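PDB 6C29: putative metal resistance protein from Proteus mirabilis, which probably takes part in protein-disulfide reduction, its N-terminal periplasmic part, a tandem of immunoglobulin-fold domains, priming the disulfide isomerase activity of the trimeric partner protein ScsC. Local coordinates for residues P72-F77 with N182-P187; I195-A200 with S206-V211. One frame throughout, in Å; residues are numbered along the deposited sequence. Where two conformers were deposited one is given.

Contact 1: P72-F77 with N182-P187; sequences PSPSAF and NIYLDP
Y184 lies against P74 and A76 in a small interdomain contact, where the second immunoglobulin-fold domain meets the first. It joins strand 75-77, an outermost strand of one three-stranded sheet, and the turn before it to strand 182-186, an outermost strand of another. The strands do not pair: the closest CA atoms, those of P74 and Y184, are still 7.3 Å apart, and one aromatic side chain bridges most of the gap. The CG of Y184 stands beside its own backbone N, anti to the carbonyl carbon (chi1 -50°), which carries the ring across to the 72-77 segment. There the proline ring and the tyrosine slide past each other in opposite directions. P74 CG sits over the ring in a CH-pi contact, 4.0 Å from the centroid of the Y184 ring and 28° off its normal. The same P74 CG comes to 3.6 Å from Y184 CG. Farther out, P74 O lies over a face near the rim, 3.3 Å from Y184 CZ. The methyl group of A76 meets the ring differently, in its plane at the edge, with CB 3.9 Å from Y184 CE1. A water also in that plane accepts a hydrogen bond from A76 N at 2.9 Å and bonds to Y184 OH at 2.7 Å. Close by, D186 forms a salt bridge with R47. The tyrosine thus joins the domains through a ring packed on P74, apolar near CG and under the P74 carbonyl oxygen near CZ, and through a water-linked hydroxyl, the water satisfying the A76 N-H.

Contact 2: I195-A200 with S206-V211; sequences IPQLTA and SVTVDV
Q197 and T208 form a hydrogen-bonded pair of an antiparallel beta hairpin, made by strands 191-201 and 204-213 in the second immunoglobulin-fold domain. Over this part the strand axes approach to 4.8 Å. Q197 N donates to T208 O at 2.8 Å in an almost straight bond (176°), and T208 N returns a bond to Q197 O at 3.0 Å. T199 and S206 repeat the reciprocal pattern, with S206 N 2.8 Å from T199 O. Between these pairs, L198 and V207 form a non-hydrogen-bonded pair, and V207 CA approaches Q197 O at 3.3 Å in a CA-H...O contact. Q197, T208, T199 and S206 share one sheet face, where the extended glutamine runs at a slant to the threonine. T208 has two conformers; in one, OG1 is 3.5 Å from Q197 CB, and a water held by Q197 OE1 reaches this hydroxyl weakly, so both contacts are tentative. L198 and V207 point to the other face, with L198 CG 4.2 Å from V207 CG2, and P196 CB packs against V207 CG1 at 4.1 Å. Beside P196, which has no N-H to offer, a second water donates to I195 O and accepts from D210 N; D210 also bonds to G194, resuming the hairpin. Strand 204-213 continues the sheet by pairing with strand 166-173, while strand 191-201 is outermost within the chain; strand 182-186 covers the side carrying P196, L198 and V209.

From the N terminus, the chain reaches 72-77 partway through the first domain, completes that domain with strands 84-88 to 118-128, then runs through helix 137-145 and strands 155-163 and 166-173 to 182-187. Contact 1 therefore closes a long loop, with 104 residues between its segments, and ties the two domains together. Contact 2 follows in series, joining neighbouring strands across a short turn within the second domain; the two neither nest nor cross. Their centres are 13 Å apart, and strand 182-186 connects them physically. Its Y184 faces the first domain, whereas I183 and L185 pack on the hairpin, with I183 CG2 3.5 Å from P196 CB.

Contact 1: P72-F77 with N182-P187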
loop_
_atom_site.group_PDB
_atom_site.type_symbol
_atom_site.label_atom_id
_atom_site.label_comp_id
_atom_site.label_asym_id
_atom_site.label_seq_id
_atom_site.Cartn_x
_atom_site.Cartn_y
_atom_site.Cartn_z
ATOM N N PRO A 72 0.958 -3.348 -3.070
ATOM C CA PRO A 72 2.219 -4.064 -3.017
ATOM C C PRO A 72 2.936 -3.791 -1.721
ATOM O O PRO A 72 2.755 -2.720 -1.097
ATOM C CB PRO A 72 2.983 -3.532 -4.229
ATOM C CG PRO A 72 1.867 -3.109 -5.178
ATOM C CD PRO A 72 0.852 -2.509 -4.283
ATOM N N SER A 73 3.736 -4.755 -1.299
ATOM C CA SER A 73 4.448 -4.630 -0.054
ATOM C C SER A 73 5.272 -3.336 -0.082
ATOM O O SER A 73 6.016 -3.124 -1.051
ATOM C CB SER A 73 5.328 -5.871 0.160
ATOM O OG SER A 73 5.730 -5.951 1.495
ATOM N N PRO A 74 5.171 -2.474 0.952
ATOM C CA PRO A 74 5.830 -1.158 0.873
ATOM C C PRO A 74 7.263 -1.156 1.356
ATOM O O PRO A 74 7.799 -2.163 1.839
ATOM C CB PRO A 74 4.965 -0.293 1.802
ATOM C CG PRO A 74 4.585 -1.281 2.894
ATOM C CD PRO A 74 4.333 -2.581 2.166
ATOM N N SER A 75 7.890 0.001 1.226
ATOM C CA SER A 75 9.195 0.261 1.774
ATOM C C SER A 75 9.127 1.483 2.686
ATOM O O SER A 75 8.161 2.253 2.608
ATOM C CB SER A 75 10.202 0.492 0.639
ATOM O OG SER A 75 10.327 -0.669 -0.158
ATOM N N ALA A 76 10.153 1.663 3.516
ATOM C CA ALA A 76 10.224 2.811 4.394
ATOM C C ALA A 76 11.368 3.716 3.989
ATOM O O ALA A 76 12.412 3.248 3.539
ATOM C CB ALA A 76 10.385 2.370 5.842
ATOM N N PHE A 77 11.160 5.010 4.176
ATOM C CA PHE A 77 12.162 5.999 3.814
ATOM C C PHE A 77 12.276 7.031 4.917
ATOM O O PHE A 77 11.274 7.369 5.560
ATOM C CB PHE A 77 11.783 6.698 2.497
ATOM C CG PHE A 77 11.476 5.769 1.372
ATOM C CD1 PHE A 77 12.496 5.322 0.538
ATOM C CD2 PHE A 77 10.176 5.342 1.123
ATOM C CE1 PHE A 77 12.231 4.464 -0.512
ATOM C CE2 PHE A 77 9.912 4.503 0.079
ATOM C CZ PHE A 77 10.938 4.053 -0.736
ATOM N N ASN A 182 11.309 -6.511 8.417
ATOM C CA ASN A 182 10.812 -5.151 8.413
ATOM C C ASN A 182 9.353 -5.205 8.784
ATOM O O ASN A 182 8.693 -6.234 8.597
ATOM C CB ASN A 182 10.986 -4.470 7.047
ATOM C CG ASN A 182 12.397 -4.070 6.800
ATOM O OD1 ASN A 182 12.885 -3.108 7.381
ATOM N ND2 ASN A 182 13.075 -4.818 5.950
ATOM N N ILE A 183 8.852 -4.089 9.295
ATOM C CA ILE A 183 7.444 -3.944 9.620
ATOM C C ILE A 183 6.949 -2.564 9.182
ATOM O O ILE A 183 7.647 -1.552 9.301
ATOM C CB ILE A 183 7.178 -4.185 11.112
ATOM C CG1 ILE A 183 5.673 -4.293 11.382
ATOM C CG2 ILE A 183 7.792 -3.094 11.934
ATOM C CD1 ILE A 183 5.360 -4.892 12.769
ATOM N N TYR A 184 5.728 -2.561 8.669
ATOM C CA TYR A 184 5.051 -1.386 8.140
ATOM C C TYR A 184 3.671 -1.350 8.749
ATOM O O TYR A 184 2.879 -2.250 8.540
ATOM C CB TYR A 184 4.979 -1.465 6.621
ATOM C CG TYR A 184 6.328 -1.771 6.026
ATOM C CD1 TYR A 184 7.262 -0.774 5.866
ATOM C CD2 TYR A 184 6.655 -3.038 5.632
ATOM C CE1 TYR A 184 8.524 -1.039 5.356
ATOM C CE2 TYR A 184 7.900 -3.336 5.098
ATOM C CZ TYR A 184 8.840 -2.330 4.955
ATOM O OH TYR A 184 10.084 -2.593 4.418
ATOM N N LEU A 185 3.376 -0.308 9.518
ATOM C CA LEU A 185 2.133 -0.275 10.298
ATOM C C LEU A 185 1.122 0.740 9.797
ATOM O O LEU A 185 1.489 1.802 9.322
ATOM C CB LEU A 185 2.446 0.016 11.773
ATOM C CG LEU A 185 3.247 -1.060 12.491
ATOM C CD1 LEU A 185 4.673 -0.637 12.722
ATOM C CD2 LEU A 185 2.608 -1.375 13.764
ATOM N N ASP A 186 -0.164 0.394 9.939
ATOM C CA ASP A 186 -1.294 1.272 9.694
ATOM C C ASP A 186 -1.770 1.873 11.019
ATOM O O ASP A 186 -2.357 1.154 11.838
ATOM C CB ASP A 186 -2.450 0.499 9.056
ATOM C CG ASP A 186 -2.054 -0.173 7.743
ATOM O OD1 ASP A 186 -1.929 0.544 6.741
ATOM O OD2 ASP A 186 -1.901 -1.398 7.713
ATOM N N PRO A 187 -1.562 3.174 11.246
ATOM C CA PRO A 187 -2.032 3.751 12.519
ATOM C C PRO A 187 -3.534 3.934 12.548
ATOM O O PRO A 187 -4.174 4.132 11.495
ATOM C CB PRO A 187 -1.306 5.100 12.594
ATOM C CG PRO A 187 -0.975 5.458 11.176
ATOM C CD PRO A 187 -0.888 4.164 10.381
HETATM O O HOH W 1 11.902 -0.671 3.936
#

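Contact 2: I195-A200 with S206-V211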
loop_
_atom_site.group_PDB
_atom_site.type_symbol
_atom_site.label_atom_id
_atom_site.label_comp_id
_atom_site.label_asym_id
_atom_site.label_seq_id
_atom_site.Cartn_x
_atom_site.Cartn_y
_atom_site.Cartn_z
ATOM N N ILE A 195 9.085 5.552 14.065
ATOM C CA ILE A 195 9.897 4.539 13.391
ATOM C C ILE A 195 9.930 3.278 14.269
ATOM O O ILE A 195 10.369 3.354 15.426
ATOM C CB ILE A 195 11.321 5.046 13.130
ATOM C CG1 ILE A 195 11.250 6.349 12.318
ATOM C CG2 ILE A 195 12.131 3.988 12.428
ATOM C CD1 ILE A 195 12.588 7.028 12.197
ATOM N N PRO A 196 9.480 2.127 13.733
ATOM C CA PRO A 196 9.492 0.893 14.534
ATOM C C PRO A 196 10.894 0.492 14.921
ATOM O O PRO A 196 11.790 0.594 14.093
ATOM C CB PRO A 196 8.895 -0.158 13.595
ATOM C CG PRO A 196 8.154 0.601 12.587
ATOM C CD PRO A 196 8.859 1.898 12.408
ATOM N N GLN A 197 11.084 0.069 16.174
ATOM C CA GLN A 197 12.355 -0.503 16.640
ATOM C C GLN A 197 12.235 -2.000 16.791
ATOM O O GLN A 197 11.437 -2.473 17.568
ATOM C CB GLN A 197 12.792 0.078 17.978
ATOM C CG GLN A 197 12.978 1.566 17.938
ATOM C CD GLN A 197 13.487 2.176 19.239
ATOM O OE1 GLN A 197 13.889 1.480 20.186
ATOM N NE2 GLN A 197 13.446 3.502 19.292
ATOM N N LEU A 198 13.022 -2.733 16.025
ATOM C CA LEU A 198 12.935 -4.187 15.937
ATOM C C LEU A 198 14.140 -4.853 16.567
ATOM O O LEU A 198 15.275 -4.443 16.342
ATOM C CB LEU A 198 12.845 -4.644 14.480
ATOM C CG LEU A 198 11.498 -4.427 13.788
ATOM C CD1 LEU A 198 11.230 -2.961 13.573
ATOM C CD2 LEU A 198 11.470 -5.181 12.441
ATOM N N THR A 199 13.864 -5.881 17.364
ATOM C CA THR A 199 14.873 -6.738 17.973
ATOM C C THR A 199 14.475 -8.162 17.812
ATOM O O THR A 199 13.361 -8.527 18.188
ATOM C CB THR A 199 15.060 -6.462 19.464
ATOM O OG1 THR A 199 15.357 -5.077 19.648
ATOM C CG2 THR A 199 16.228 -7.296 20.004
ATOM N N ALA A 200 15.335 -8.998 17.226
ATOM C CA ALA A 200 15.006 -10.404 17.026
ATOM C C ALA A 200 16.047 -11.333 17.600
ATOM O O ALA A 200 17.241 -11.044 17.549
ATOM C CB ALA A 200 14.824 -10.699 15.548
ATOM N N SER A 206 10.577 -8.713 18.573
ATOM C CA SER A 206 9.973 -7.687 19.401
ATOM C C SER A 206 10.002 -6.366 18.645
ATOM O O SER A 206 11.002 -6.026 18.006
ATOM C CB SER A 206 10.708 -7.563 20.738
ATOM O OG SER A 206 10.142 -6.532 21.527
ATOM N N VAL A 207 8.905 -5.632 18.709
ATOM C CA VAL A 207 8.761 -4.356 18.052
ATOM C C VAL A 207 8.271 -3.320 19.034
ATOM O O VAL A 207 7.327 -3.586 19.781
ATOM C CB VAL A 207 7.751 -4.442 16.896
ATOM C CG1 VAL A 207 7.705 -3.164 16.119
ATOM C CG2 VAL A 207 8.072 -5.624 15.959
ATOM N N THR A 208 8.887 -2.153 19.062
ATOM C CA THR A 208 8.332 -1.061 19.840
ATOM C C THR A 208 8.144 0.137 18.927
ATOM O O THR A 208 8.972 0.421 18.047
ATOM C CB THR A 208 9.217 -0.707 21.044
ATOM O OG1 THR A 208 10.405 -0.053 20.598
ATOM C CG2 THR A 208 9.590 -1.976 21.813
ATOM N N VAL A 209 7.006 0.807 19.109
ATOM C CA VAL A 209 6.587 1.939 18.280
ATOM C C VAL A 209 6.076 3.064 19.197
ATOM O O VAL A 209 5.183 2.836 20.007
ATOM C CB VAL A 209 5.449 1.529 17.304
ATOM C CG1 VAL A 209 5.081 2.689 16.421
ATOM C CG2 VAL A 209 5.855 0.330 16.473
ATOM N N ASP A 210 6.659 4.258 19.106
ATOM C CA ASP A 210 6.137 5.417 19.823
ATOM C C ASP A 210 4.885 5.923 19.123
ATOM O O ASP A 210 4.817 5.948 17.898
ATOM C CB ASP A 210 7.165 6.547 19.892
ATOM C CG ASP A 210 8.361 6.201 20.754
ATOM O OD1 ASP A 210 8.194 5.447 21.742
ATOM O OD2 ASP A 210 9.474 6.674 20.423
ATOM N N VAL A 211 3.881 6.273 19.907
ATOM C CA VAL A 211 2.614 6.744 19.373
ATOM C C VAL A 211 2.304 8.166 19.822
ATOM O O VAL A 211 2.552 8.529 20.975
ATOM C CB VAL A 211 1.464 5.799 19.800
ATOM C CG1 VAL A 211 0.168 6.186 19.096
ATOM C CG2 VAL A 211 1.810 4.365 19.509
HETATM O O HOH W 2 9.125 4.521 17.578
HETATM O O HOH W 3 13.543 -1.113 21.196
#